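Local coordinates for peptidase M14, carboxypeptidase A (Thermoplasmatales archaeon SCGC AB-540-F20, PDB 4XED), which probably acts as a zinc carboxypeptidase of family M14, represented here by its calcium-binding PKD domain, which may serve in binding other proteins, at residues N4-P10 / D82-S88; G14-I20 / L93-K99; T27-D32 / S58-V62. The contacts are given in a common frame with arbitrary orientation. Where two conformers were deposited one is given. Residue numbers count along the deposited sequence, not the author numbering.

Overall arrangement
The three contacts lie along a PKD domain, a beta sandwich of two antiparallel sheets. Contacts 1 and 2 mark opposite ends, their centres about 29 Å apart, while the centre of contact 3 is about 12 Å from that of contact 1 and about 22 Å from that of contact 2. Along the chain the order is 4-10, 14-20, 27-32, 58-62, 82-88, 93-99: the two segments of contact 3 come in the middle, and those of contacts 1 and 2 alternate around them. Contacts 1 and 3 share the calcium ion and touch through Asn-8 and Thr-30. Metal thus joins the N-terminal segment to loops of both sheets, while contact 2 closes the far end.

Contact 1. Residues N4-P10 / D82-S88; sequences NDPPNIP and DILNYES. With CA (calcium ion), chain B.
Tyr-86, with chi1 t, lays its ring against Pro-6, whose CD sits 3.9 Å from the ring centroid, over one face, in a CH-pi contact beside the calcium site of this PKD beta sandwich. Neither segment is regular: 4-10 is extended and proline-rich, whereas 82-88 opens with a type I turn from Asp-82 to Asn-85 and then straightens. Both run the same way, pairing CA atoms of Pro-6 with Tyr-86 (5.0 Å) and Pro-7 with Ser-88 (5.3 Å). Asp-82, rotamer p, suits its place because its two oxygens divide the work: OD1 accepts from Tyr-86 N at 3.0 Å, bracing the turn, and OD2 binds calcium at 2.4 Å. The metal also takes Asn-4 OD1 (2.5 Å) and Asp-5 O (2.3 Å), with Asp-32, Asn-34 and Asp-36 completing the site. Pro-7, a rigid apolar wedge, puts CD 3.1 Å from Tyr-86 O. Asn-4, rotamer t, uses both ends of its amide: OD1 binds the metal, and ND2 donates to Asp-82 OD2 at 2.9 Å.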
ATOM      1  N   ASN A   4     -11.649 -12.824 -16.300  1.00 19.06           N
ATOM      2  CA  ASN A   4     -10.808 -12.334 -15.204  1.00 14.02           C
ATOM      3  C   ASN A   4     -11.335 -11.044 -14.627  1.00 12.91           C
ATOM      4  O   ASN A   4     -11.801 -10.157 -15.355  1.00 14.95           O
ATOM      5  CB  ASN A   4      -9.389 -12.140 -15.688  1.00 13.63           C
ATOM      6  CG  ASN A   4      -8.471 -11.723 -14.594  1.00 11.00           C
ATOM      7  OD1 ASN A   4      -8.463 -12.324 -13.529  1.00 10.89           O
ATOM      8  ND2 ASN A   4      -7.679 -10.693 -14.846  1.00 11.38           N
ATOM      9  N   ASP A   5     -11.254 -10.937 -13.308  1.00 11.47           N
ATOM     10  CA  ASP A   5     -11.627  -9.705 -12.593  1.00 11.18           C
ATOM     11  C   ASP A   5     -10.391  -9.083 -11.962  1.00 10.12           C
ATOM     12  O   ASP A   5      -9.467  -9.799 -11.606  1.00  9.50           O
ATOM     13  CB  ASP A   5     -12.662 -10.049 -11.511  1.00 14.33           C
ATOM     14  CG  ASP A   5     -13.833 -10.833 -12.058  1.00 17.84           C
ATOM     15  OD1 ASP A   5     -14.574 -10.258 -12.880  1.00 22.07           O
ATOM     16  OD2 ASP A   5     -13.995 -12.034 -11.688  1.00 20.38           O
ATOM     17  N   PRO A   6     -10.389  -7.750 -11.781  1.00  9.87           N
ATOM     18  CA  PRO A   6      -9.238  -7.115 -11.131  1.00  9.85           C
ATOM     19  C   PRO A   6      -9.277  -7.325  -9.637  1.00  9.21           C
ATOM     20  O   PRO A   6     -10.336  -7.624  -9.067  1.00  9.09           O
ATOM     21  CB  PRO A   6      -9.421  -5.631 -11.457  1.00 13.00           C
ATOM     22  CG  PRO A   6     -10.883  -5.462 -11.516  1.00 15.00           C
ATOM     23  CD  PRO A   6     -11.453  -6.766 -12.065  1.00 13.50           C
ATOM     24  N   PRO A   7      -8.122  -7.165  -8.979  1.00  8.95           N
ATOM     25  CA  PRO A   7      -8.159  -7.257  -7.528  1.00  8.58           C
ATOM     26  C   PRO A   7      -9.066  -6.199  -6.931  1.00  7.43           C
ATOM     27  O   PRO A   7      -9.323  -5.131  -7.525  1.00  8.31           O
ATOM     28  CB  PRO A   7      -6.703  -6.993  -7.116  1.00  9.20           C
ATOM     29  CG  PRO A   7      -5.889  -7.343  -8.307  1.00 10.35           C
ATOM     30  CD  PRO A   7      -6.748  -6.931  -9.475  1.00 10.58           C
ATOM     31  N   ASN A   8      -9.545  -6.519  -5.735  1.00  6.93           N
ATOM     32  CA  ASN A   8     -10.224  -5.535  -4.918  1.00  7.71           C
ATOM     33  C   ASN A   8      -9.276  -4.421  -4.496  1.00  7.17           C
ATOM     34  O   ASN A   8      -8.053  -4.554  -4.541  1.00  7.33           O
ATOM     35  CB  ASN A   8     -10.874  -6.245  -3.749  1.00  9.39           C
ATOM     36  CG  ASN A   8     -11.980  -7.135  -4.219  1.00 12.83           C
ATOM     37  OD1 ASN A   8     -12.871  -6.689  -4.926  1.00 17.87           O
ATOM     38  ND2 ASN A   8     -11.884  -8.413  -3.921  1.00 15.27           N
ATOM     39  N   ILE A   9      -9.832  -3.310  -4.073  1.00  7.55           N
ATOM     40  CA  ILE A   9      -9.019  -2.200  -3.655  1.00  7.69           C
ATOM     41  C   ILE A   9      -8.288  -2.559  -2.360  1.00  7.26           C
ATOM     42  O   ILE A   9      -8.910  -3.014  -1.375  1.00  7.50           O
ATOM     43  CB  ILE A   9      -9.920  -0.991  -3.395  1.00  8.16           C
ATOM     44  CG1 ILE A   9     -10.649  -0.590  -4.665  1.00 10.51           C
ATOM     45  CG2 ILE A   9      -9.114   0.157  -2.917  1.00 11.16           C
ATOM     46  CD1 ILE A   9     -11.701   0.491  -4.489  1.00 13.72           C
ATOM     47  N   PRO A  10      -6.968  -2.301  -2.301  1.00  6.20           N
ATOM     48  CA  PRO A  10      -6.263  -2.636  -1.068  1.00  6.56           C
ATOM     49  C   PRO A  10      -6.656  -1.816   0.137  1.00  6.03           C
ATOM     50  O   PRO A  10      -7.066  -0.657   0.028  1.00  7.42           O
ATOM     51  CB  PRO A  10      -4.794  -2.380  -1.424  1.00  5.28           C
ATOM     52  CG  PRO A  10      -4.734  -2.582  -2.926  1.00  6.63           C
ATOM     53  CD  PRO A  10      -6.015  -2.011  -3.401  1.00  7.18           C
ATOM     54  N   ASP A  82      -3.310  -8.191 -10.732  1.00  7.13           N
ATOM     55  CA  ASP A  82      -3.114  -9.616 -10.774  1.00  7.27           C
ATOM     56  C   ASP A  82      -2.086 -10.031 -11.836  1.00  7.71           C
ATOM     57  O   ASP A  82      -1.448  -9.202 -12.434  1.00  8.35           O
ATOM     58  CB  ASP A  82      -4.465 -10.326 -10.944  1.00  7.34           C
ATOM     59  CG  ASP A  82      -5.197 -10.004 -12.240  1.00  8.70           C
ATOM     60  OD1 ASP A  82      -4.607  -9.490 -13.203  1.00  8.33           O
ATOM     61  OD2 ASP A  82      -6.403 -10.336 -12.299  1.00  9.65           O
ATOM     62  N   ILE A  83      -1.932 -11.341 -12.054  1.00  9.88           N
ATOM     63  CA  ILE A  83      -0.918 -11.868 -12.944  1.00 11.40           C
ATOM     64  C   ILE A  83      -1.196 -11.472 -14.382  1.00 11.11           C
ATOM     65  O   ILE A  83      -0.260 -11.325 -15.168  1.00 12.93           O
ATOM     66  CB  ILE A  83      -0.815 -13.412 -12.808  1.00 14.65           C
ATOM     67  CG1 ILE A  83      -0.485 -13.773 -11.360  1.00 16.01           C
ATOM     68  CG2 ILE A  83       0.208 -13.996 -13.766  1.00 18.18           C
ATOM     69  CD1 ILE A  83       0.700 -12.979 -10.743  1.00 16.95           C
ATOM     70  N   LEU A  84      -2.466 -11.278 -14.723  1.00 10.82           N
ATOM     71  CA  LEU A  84      -2.878 -10.756 -16.026  1.00 12.43           C
ATOM     72  C   LEU A  84      -2.829  -9.228 -16.137  1.00 11.61           C
ATOM     73  O   LEU A  84      -3.256  -8.655 -17.137  1.00 13.58           O
ATOM     74  CB  LEU A  84      -4.282 -11.275 -16.359  1.00 14.51           C
ATOM     75  CG  LEU A  84      -4.349 -12.785 -16.658  1.00 17.61           C
ATOM     76  CD1 LEU A  84      -5.770 -13.284 -16.606  1.00 18.96           C
ATOM     77  CD2 LEU A  84      -3.706 -13.175 -18.001  1.00 19.83           C
ATOM     78  N   ASN A  85      -2.291  -8.576 -15.113  1.00 10.32           N
ATOM     79  CA  ASN A  85      -2.044  -7.139 -15.120  1.00 10.17           C
ATOM     80  C   ASN A  85      -3.294  -6.269 -15.082  1.00  9.45           C
ATOM     81  O   ASN A  85      -3.225  -5.083 -15.410  1.00 11.36           O
ATOM     82  CB  ASN A  85      -1.065  -6.760 -16.237  1.00 12.89           C
ATOM     83  CG  ASN A  85       0.265  -7.417 -16.034  1.00 12.27           C
ATOM     84  OD1 ASN A  85       0.863  -7.287 -14.973  1.00 15.35           O
ATOM     85  ND2 ASN A  85       0.720  -8.167 -17.031  1.00 15.80           N
ATOM     86  N   TYR A  86      -4.389  -6.847 -14.592  1.00  7.80           N
ATOM     87  CA  TYR A  86      -5.633  -6.116 -14.395  1.00  7.98           C
ATOM     88  C   TYR A  86      -5.499  -5.381 -13.058  1.00  7.08           C
ATOM     89  O   TYR A  86      -5.292  -6.011 -12.017  1.00  8.15           O
ATOM     90  CB  TYR A  86      -6.785  -7.105 -14.388  1.00  8.26           C
ATOM     91  CG  TYR A  86      -8.139  -6.605 -14.852  1.00  9.03           C
ATOM     92  CD1 TYR A  86      -8.355  -5.300 -15.249  1.00  9.36           C
ATOM     93  CD2 TYR A  86      -9.217  -7.476 -14.898  1.00  9.63           C
ATOM     94  CE1 TYR A  86      -9.619  -4.882 -15.692  1.00 10.50           C
ATOM     95  CE2 TYR A  86     -10.483  -7.075 -15.338  1.00 11.41           C
ATOM     96  CZ  TYR A  86     -10.676  -5.772 -15.717  1.00 10.52           C
ATOM     97  OH  TYR A  86     -11.921  -5.363 -16.151  1.00 12.24           O
ATOM     98  N   GLU A  87      -5.615  -4.054 -13.103  1.00  6.49           N
ATOM     99  CA  GLU A  87      -5.305  -3.232 -11.942  1.00  6.99           C
ATOM    100  C   GLU A  87      -6.534  -2.774 -11.168  1.00  6.88           C
ATOM    101  O   GLU A  87      -7.544  -2.370 -11.744  1.00  7.86           O
ATOM    102  CB  GLU A  87      -4.521  -1.976 -12.358  1.00  9.38           C
ATOM    103  CG  GLU A  87      -3.131  -2.195 -12.983  1.00 13.78           C
ATOM    104  CD  GLU A  87      -2.291  -0.900 -13.180  1.00 14.91           C
ATOM    105  OE1 GLU A  87      -2.454   0.083 -12.407  1.00 14.75           O
ATOM    106  OE2 GLU A  87      -1.429  -0.886 -14.089  1.00 19.16           O
ATOM    107  N   SER A  88      -6.408  -2.761  -9.842  1.00  5.81           N
ATOM    108  CA  SER A  88      -7.407  -2.199  -8.937  1.00  5.79           C
ATOM    109  C   SER A  88      -7.332  -0.677  -8.850  1.00  5.67           C
ATOM    110  O   SER A  88      -6.414  -0.050  -9.331  1.00  6.50           O
ATOM    111  CB  SER A  88      -7.197  -2.766  -7.536  1.00  6.12           C
ATOM    112  OG  SER A  88      -6.120  -2.128  -6.866  1.00  5.54           O
TER
HETATM  113 CA    CA B 101      -8.081 -11.614 -11.221  1.00  8.38          CA

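Contact 2. Residues G14-I20 / L93-K99; sequences GPTNGNI and LEVTMPK
Segment 14-20 is an irregular loop running in the same direction as strand 93-97, and the two backbones meet in a single bridge, Asn-17 with Thr-96, CA atoms 4.7 Å apart. Thr-16 and Val-95 come closer, 4.2 Å between CA atoms, and Gly-18 and Met-97 stand at 5.5 Å. Two hydrogen bonds reach Thr-96, as in a parallel bridge: its N donates to Thr-16 O at 2.8 Å, and its O accepts from Gly-18 N at 3.2 Å. Beyond the strand, Ile-20 N donates to Lys-99 O, part of the C-terminal carboxylate of this construct, at 2.7 Å. Gly-18 suits its place because a CB would come tightly against CE of Met-97, a selenomethionine (chi1 and chi2 both m). Apolar contacts flank the bridge: Thr-16 CG2 lies 3.7 Å from Leu-93 CD1, and Ile-20 CG1 is 3.9 Å from Met-97 CB. Val-95 and Met-97 are buried by Trp-68 and by the tyrosines of strand 24-29, which suits their apolar side chains. A loop from the N-terminal part pairing in parallel beside the last, edge strand is a familiar feature of immunoglobulin-like sandwiches, the fold class to which PKD domains belong.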
ATOM      1  N   GLY A  14      -2.174   1.568   9.746  1.00  5.99           N
ATOM      2  CA  GLY A  14      -0.962   1.842  10.493  1.00  6.58           C
ATOM      3  C   GLY A  14      -1.122   3.217  11.108  1.00  7.39           C
ATOM      4  O   GLY A  14      -2.198   3.819  11.043  1.00  8.52           O
ATOM      5  N   PRO A  15      -0.052   3.707  11.761  1.00  7.92           N
ATOM      6  CA  PRO A  15      -0.137   4.990  12.471  1.00  8.41           C
ATOM      7  C   PRO A  15      -0.408   6.158  11.528  1.00  8.15           C
ATOM      8  O   PRO A  15       0.234   6.295  10.484  1.00  9.38           O
ATOM      9  CB  PRO A  15       1.231   5.128  13.103  1.00 10.68           C
ATOM     10  CG  PRO A  15       1.823   3.847  13.067  1.00 11.36           C
ATOM     11  CD  PRO A  15       1.229   3.040  11.969  1.00  8.24           C
ATOM     12  N   THR A  16      -1.327   7.031  11.924  1.00  7.47           N
ATOM     13  CA  THR A  16      -1.710   8.179  11.096  1.00  7.33           C
ATOM     14  C   THR A  16      -1.107   9.481  11.593  1.00  8.55           C
ATOM     15  O   THR A  16      -1.325  10.535  10.990  1.00  8.72           O
ATOM     16  CB  THR A  16      -3.240   8.325  10.971  1.00  8.18           C
ATOM     17  OG1 THR A  16      -3.761   8.554  12.264  1.00 10.48           O
ATOM     18  CG2 THR A  16      -3.879   7.091  10.369  1.00  9.09           C
ATOM     19  N   ASN A  17      -0.397   9.415  12.713  0.54  9.14           N
ATOM     20  CA  ASN A  17       0.350  10.553  13.232  0.54 11.03           C
ATOM     21  C   ASN A  17       1.579   9.983  13.895  0.54 10.97           C
ATOM     22  O   ASN A  17       1.531   8.916  14.506  0.54 13.07           O
ATOM     23  CB  ASN A  17      -0.488  11.356  14.231  0.54 12.25           C
ATOM     24  CG  ASN A  17      -0.072  12.815  14.307  0.54 14.20           C
ATOM     25  OD1 ASN A  17       1.118  13.136  14.436  0.54 17.16           O
ATOM     26  ND2 ASN A  17      -1.050  13.713  14.207  0.54 18.81           N
ATOM     27  N   GLY A  18       2.690  10.673  13.752  1.00 11.70           N
ATOM     28  CA  GLY A  18       3.919  10.233  14.362  1.00 13.16           C
ATOM     29  C   GLY A  18       4.929  11.340  14.426  1.00 13.53           C
ATOM     30  O   GLY A  18       4.611  12.524  14.233  1.00 15.31           O
ATOM     31  N   ASN A  19       6.166  10.960  14.701  0.55 13.99           N
ATOM     32  CA  ASN A  19       7.247  11.922  14.757  0.55 13.42           C
ATOM     33  C   ASN A  19       8.170  11.759  13.582  0.55 13.29           C
ATOM     34  O   ASN A  19       8.508  10.635  13.162  0.55 13.51           O
ATOM     35  CB  ASN A  19       8.016  11.775  16.054  0.55 14.31           C
ATOM     36  CG  ASN A  19       7.114  11.839  17.245  0.55 15.35           C
ATOM     37  OD1 ASN A  19       6.208  12.668  17.305  0.55 18.34           O
ATOM     38  ND2 ASN A  19       7.286  10.902  18.153  0.55 20.13           N
ATOM     39  N   ILE A  20       8.561  12.895  13.035  1.00 14.85           N
ATOM     40  CA  ILE A  20       9.435  12.925  11.884  1.00 14.65           C
ATOM     41  C   ILE A  20      10.702  12.148  12.230  1.00 14.05           C
ATOM     42  O   ILE A  20      11.297  12.384  13.271  1.00 14.26           O
ATOM     43  CB  ILE A  20       9.815  14.392  11.539  1.00 16.60           C
ATOM     44  CG1 ILE A  20       8.587  15.168  11.057  1.00 17.59           C
ATOM     45  CG2 ILE A  20      10.866  14.427  10.453  1.00 19.81           C
ATOM     46  CD1 ILE A  20       8.758  16.671  11.118  1.00 22.50           C
ATOM     47  N   LEU A  93      -4.459   6.070   2.949  1.00  5.25           N
ATOM     48  CA  LEU A  93      -4.369   6.423   4.365  1.00  5.85           C
ATOM     49  C   LEU A  93      -3.534   7.673   4.486  1.00  4.68           C
ATOM     50  O   LEU A  93      -2.402   7.721   4.007  1.00  6.66           O
ATOM     51  CB  LEU A  93      -3.685   5.297   5.133  1.00  6.36           C
ATOM     52  CG  LEU A  93      -3.641   5.435   6.651  1.00  7.07           C
ATOM     53  CD1 LEU A  93      -5.025   5.360   7.299  1.00  8.12           C
ATOM     54  CD2 LEU A  93      -2.717   4.395   7.273  1.00  9.93           C
ATOM     55  N   GLU A  94      -4.071   8.675   5.181  1.00  5.44           N
ATOM     56  CA  GLU A  94      -3.366   9.943   5.393  1.00  7.44           C
ATOM     57  C   GLU A  94      -2.538   9.887   6.680  1.00  7.22           C
ATOM     58  O   GLU A  94      -3.075   9.631   7.766  1.00  8.67           O
ATOM     59  CB  GLU A  94      -4.387  11.066   5.437  1.00 10.87           C
ATOM     60  CG  GLU A  94      -3.844  12.422   5.691  1.00 17.34           C
ATOM     61  CD  GLU A  94      -4.908  13.357   6.262  1.00 23.67           C
ATOM     62  OE1 GLU A  94      -5.175  13.312   7.501  1.00 24.26           O
ATOM     63  OE2 GLU A  94      -5.475  14.120   5.455  1.00 24.27           O
ATOM     64  N   VAL A  95      -1.244  10.155   6.550  1.00  6.86           N
ATOM     65  CA  VAL A  95      -0.317  10.090   7.679  1.00  7.03           C
ATOM     66  C   VAL A  95       0.284  11.476   7.911  1.00  8.65           C
ATOM     67  O   VAL A  95       0.880  12.076   7.008  1.00  9.29           O
ATOM     68  CB  VAL A  95       0.807   9.116   7.343  1.00  7.79           C
ATOM     69  CG1 VAL A  95       1.815   9.049   8.450  1.00 11.82           C
ATOM     70  CG2 VAL A  95       0.216   7.708   7.099  1.00  9.14           C
ATOM     71  N   THR A  96       0.123  11.987   9.126  1.00  8.20           N
ATOM     72  CA  THR A  96       0.602  13.322   9.494  1.00  8.23           C
ATOM     73  C   THR A  96       1.902  13.226  10.303  1.00  9.26           C
ATOM     74  O   THR A  96       2.004  12.477  11.256  1.00 11.39           O
ATOM     75  CB  THR A  96      -0.471  14.078  10.299  1.00 10.72           C
ATOM     76  OG1 THR A  96      -1.660  14.169   9.504  1.00 13.95           O
ATOM     77  CG2 THR A  96      -0.008  15.454  10.653  1.00 12.74           C
HETATM   78  N   MSE A  97       2.859  14.057   9.910  1.00  9.58           N
HETATM   79  CA  MSE A  97       4.153  14.209  10.570  1.00 11.95           C
HETATM   80  C   MSE A  97       4.336  15.673  10.890  1.00 12.42           C
HETATM   81  O   MSE A  97       4.819  16.424  10.060  1.00 15.48           O
HETATM   82  CB  MSE A  97       5.229  13.741   9.607  1.00 14.09           C
HETATM   83  CG  MSE A  97       5.128  12.248   9.284  1.00 14.71           C
HETATM   84 SE   MSE A  97       5.749  11.162  10.792  0.57 18.51          SE
HETATM   85  CE  MSE A  97       4.446   9.731  10.678  1.00 18.80           C
ATOM     86  N   PRO A  98       3.900  16.081  12.077  1.00 12.07           N
ATOM     87  CA  PRO A  98       3.877  17.512  12.404  1.00 15.16           C
ATOM     88  C   PRO A  98       5.206  18.053  12.891  1.00 20.05           C
ATOM     89  O   PRO A  98       5.506  19.247  12.668  1.00 21.21           O
ATOM     90  CB  PRO A  98       2.826  17.599  13.504  1.00 17.92           C
ATOM     91  CG  PRO A  98       2.797  16.251  14.114  1.00 17.01           C
ATOM     92  CD  PRO A  98       3.169  15.273  13.063  1.00 12.77           C
ATOM     93  N   LYS A  99       5.966  17.205  13.575  1.00 24.93           N
ATOM     94  CA  LYS A  99       7.269  17.595  14.140  1.00 31.23           C
ATOM     95  C   LYS A  99       8.146  16.352  14.267  1.00 33.43           C
ATOM     96  O   LYS A  99       7.660  15.237  14.049  1.00 31.22           O
ATOM     97  CB  LYS A  99       7.138  18.249  15.535  1.00 33.25           C
ATOM     98  CG  LYS A  99       6.095  19.367  15.694  1.00 38.59           C
ATOM     99  CD  LYS A  99       5.143  19.092  16.850  1.00 43.03           C
ATOM    100  CE  LYS A  99       5.814  19.333  18.189  1.00 44.70           C
ATOM    101  NZ  LYS A  99       5.101  20.361  19.018  1.00 44.43           N
ATOM    102  OXT LYS A  99       9.337  16.443  14.598  1.00 35.62           O
TER

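Contact 3. Residues T27-D32 / S58-V62; sequences TFVTTD and SGEEV. With CA (calcium ion), chain B.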
ATOM      1  N   THR A  27       0.360  -2.054   7.257  1.00  6.09           N
ATOM      2  CA  THR A  27      -0.167  -3.348   6.867  1.00  6.55           C
ATOM      3  C   THR A  27      -1.025  -3.169   5.620  1.00  6.75           C
ATOM      4  O   THR A  27      -1.934  -2.325   5.606  1.00  6.44           O
ATOM      5  CB  THR A  27      -1.006  -3.940   8.000  1.00  7.44           C
ATOM      6  OG1 THR A  27      -0.188  -4.095   9.158  1.00  8.76           O
ATOM      7  CG2 THR A  27      -1.595  -5.270   7.583  1.00  9.22           C
ATOM      8  N   PHE A  28      -0.729  -3.956   4.577  1.00  5.58           N
ATOM      9  CA  PHE A  28      -1.411  -3.865   3.285  1.00  6.16           C
ATOM     10  C   PHE A  28      -2.057  -5.204   3.001  1.00  6.52           C
ATOM     11  O   PHE A  28      -1.407  -6.261   3.159  1.00  6.75           O
ATOM     12  CB  PHE A  28      -0.422  -3.553   2.155  1.00  7.13           C
ATOM     13  CG  PHE A  28       0.287  -2.230   2.311  1.00  6.48           C
ATOM     14  CD1 PHE A  28       1.420  -2.110   3.098  1.00  5.70           C
ATOM     15  CD2 PHE A  28      -0.152  -1.094   1.655  1.00  6.15           C
ATOM     16  CE1 PHE A  28       2.075  -0.903   3.262  1.00  5.51           C
ATOM     17  CE2 PHE A  28       0.499   0.118   1.822  1.00  7.26           C
ATOM     18  CZ  PHE A  28       1.623   0.189   2.624  1.00  6.47           C
ATOM     19  N   VAL A  29      -3.292  -5.186   2.521  1.00  6.23           N
ATOM     20  CA  VAL A  29      -3.877  -6.443   2.057  1.00  6.51           C
ATOM     21  C   VAL A  29      -5.035  -6.224   1.108  1.00  6.40           C
ATOM     22  O   VAL A  29      -5.810  -5.275   1.248  1.00  7.36           O
ATOM     23  CB  VAL A  29      -4.364  -7.328   3.240  1.00  6.89           C
ATOM     24  CG1 VAL A  29      -5.454  -6.631   4.029  1.00  9.03           C
ATOM     25  CG2 VAL A  29      -4.823  -8.727   2.778  1.00  8.61           C
ATOM     26  N   THR A  30      -5.129  -7.100   0.115  1.00  7.07           N
ATOM     27  CA  THR A  30      -6.318  -7.194  -0.679  1.00  6.51           C
ATOM     28  C   THR A  30      -6.519  -8.646  -1.092  1.00  5.64           C
ATOM     29  O   THR A  30      -5.676  -9.499  -0.806  1.00  7.62           O
ATOM     30  CB  THR A  30      -6.260  -6.261  -1.895  1.00  7.46           C
ATOM     31  OG1 THR A  30      -7.596  -6.087  -2.364  1.00  8.17           O
ATOM     32  CG2 THR A  30      -5.387  -6.812  -3.023  1.00  9.46           C
ATOM     33  N   THR A  31      -7.645  -8.898  -1.741  1.00  6.30           N
ATOM     34  CA  THR A  31      -7.919 -10.176  -2.378  1.00  5.69           C
ATOM     35  C   THR A  31      -8.226  -9.954  -3.851  1.00  7.37           C
ATOM     36  O   THR A  31      -8.671  -8.896  -4.272  1.00  7.33           O
ATOM     37  CB  THR A  31      -9.126 -10.900  -1.723  1.00  7.02           C
ATOM     38  OG1 THR A  31     -10.318 -10.140  -1.893  1.00  8.68           O
ATOM     39  CG2 THR A  31      -8.927 -11.092  -0.246  1.00  8.51           C
ATOM     40  N   ASP A  32      -7.966 -10.991  -4.639  1.00  7.67           N
ATOM     41  CA  ASP A  32      -8.415 -11.045  -6.014  1.00  6.83           C
ATOM     42  C   ASP A  32      -9.619 -11.977  -6.095  1.00  9.07           C
ATOM     43  O   ASP A  32      -9.562 -13.067  -5.541  1.00  8.90           O
ATOM     44  CB  ASP A  32      -7.258 -11.525  -6.899  1.00  7.03           C
ATOM     45  CG  ASP A  32      -7.634 -11.591  -8.374  1.00  7.55           C
ATOM     46  OD1 ASP A  32      -8.223 -12.623  -8.797  1.00  9.81           O
ATOM     47  OD2 ASP A  32      -7.393 -10.605  -9.121  1.00  8.80           O
ATOM     48  N   SER A  58      -3.222 -13.964  -2.927  1.00  8.68           N
ATOM     49  CA  SER A  58      -4.436 -13.245  -2.637  1.00  7.63           C
ATOM     50  C   SER A  58      -4.748 -13.380  -1.143  1.00  7.85           C
ATOM     51  O   SER A  58      -4.733 -14.483  -0.605  1.00  9.03           O
ATOM     52  CB  SER A  58      -5.566 -13.772  -3.502  1.00  7.80           C
ATOM     53  OG  SER A  58      -6.806 -13.161  -3.222  1.00  9.11           O
ATOM     54  N   GLY A  59      -5.003 -12.253  -0.481  1.00  7.41           N
ATOM     55  CA  GLY A  59      -5.418 -12.252   0.917  1.00  7.16           C
ATOM     56  C   GLY A  59      -4.319 -12.274   1.949  1.00  7.07           C
ATOM     57  O   GLY A  59      -4.577 -12.221   3.150  1.00  8.25           O
ATOM     58  N   GLU A  60      -3.085 -12.331   1.484  1.00  7.31           N
ATOM     59  CA  GLU A  60      -1.937 -12.303   2.362  1.00  8.03           C
ATOM     60  C   GLU A  60      -1.622 -10.903   2.839  1.00  7.93           C
ATOM     61  O   GLU A  60      -1.450  -9.998   2.032  1.00  8.93           O
ATOM     62  CB  GLU A  60      -0.735 -12.877   1.622  1.00  9.62           C
ATOM     63  CG  GLU A  60       0.549 -12.929   2.435  1.00 11.73           C
ATOM     64  CD  GLU A  60       1.749 -13.447   1.634  1.00 12.82           C
ATOM     65  OE1 GLU A  60       1.560 -13.895   0.460  1.00 15.21           O
ATOM     66  OE2 GLU A  60       2.856 -13.360   2.190  1.00 15.22           O
ATOM     67  N   GLU A  61      -1.567 -10.701   4.148  1.00  7.07           N
ATOM     68  CA  GLU A  61      -1.193  -9.388   4.699  1.00  7.11           C
ATOM     69  C   GLU A  61       0.310  -9.205   4.572  1.00  6.79           C
ATOM     70  O   GLU A  61       1.079 -10.116   4.909  1.00  7.60           O
ATOM     71  CB  GLU A  61      -1.618  -9.233   6.154  1.00  8.51           C
ATOM     72  CG  GLU A  61      -3.124  -9.180   6.362  1.00 10.29           C
ATOM     73  CD  GLU A  61      -3.478  -8.971   7.834  1.00 11.15           C
ATOM     74  OE1 GLU A  61      -3.255  -9.906   8.658  1.00 12.94           O
ATOM     75  OE2 GLU A  61      -3.954  -7.871   8.191  1.00 10.83           O
ATOM     76  N   VAL A  62       0.704  -8.056   4.042  1.00  6.44           N
ATOM     77  CA  VAL A  62       2.113  -7.750   3.875  1.00  7.07           C
ATOM     78  C   VAL A  62       2.385  -6.448   4.606  1.00  7.00           C
ATOM     79  O   VAL A  62       1.635  -5.476   4.468  1.00  8.51           O
ATOM     80  CB  VAL A  62       2.516  -7.719   2.383  1.00  8.95           C
ATOM     81  CG1 VAL A  62       2.311  -9.050   1.766  1.00 12.39           C
ATOM     82  CG2 VAL A  62       1.738  -6.757   1.623  1.00 10.69           C
TER
HETATM   83 CA    CA B 101      -8.081 -11.614 -11.221  1.00  8.38          CA
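A serine side chain here does the job of a backbone carbonyl: Ser-58 OG, on a t rotamer, accepts the hydrogen bond of Asp-32 N at 2.8 Å, just where strand pairing has given way to the calcium site. The small hydroxyl of serine can lie this close to the chain, and the bond fixes the backbone of Asp-32, whose OD1 and OD2 chelate calcium at 2.6 and 2.4 Å. The two segments run antiparallel, 168° apart end to end. Phe-28 and Val-62 form a hydrogen-bonded pair, with Phe-28 N to Val-62 O at 2.8 Å and Val-62 N to Phe-28 O at 2.9 Å. Farther along, regular pairing lapses: Thr-30 O accepts from Gly-59 N at 2.9 Å, while Glu-60 N stays 4.5 Å from that same oxygen. Gly-59 has a positive phi of 86°, where a CB would jam against the carbonyl of Ser-58. Between these bonds Val-29 CB packs on the aliphatic Glu-61 CG at 3.8 Å, while within the bonded pair Phe-28 CB meets Val-62 CG2 at 3.9 Å. The phenyl ring continues into the interior against Ile-42 and Ala-78 of the facing sheet, a place fit for a large apolar group. Strands 24-29 and 62-66 thus pair within the three-stranded sheet of a PKD beta sandwich, and their fraying end leads into its calcium site.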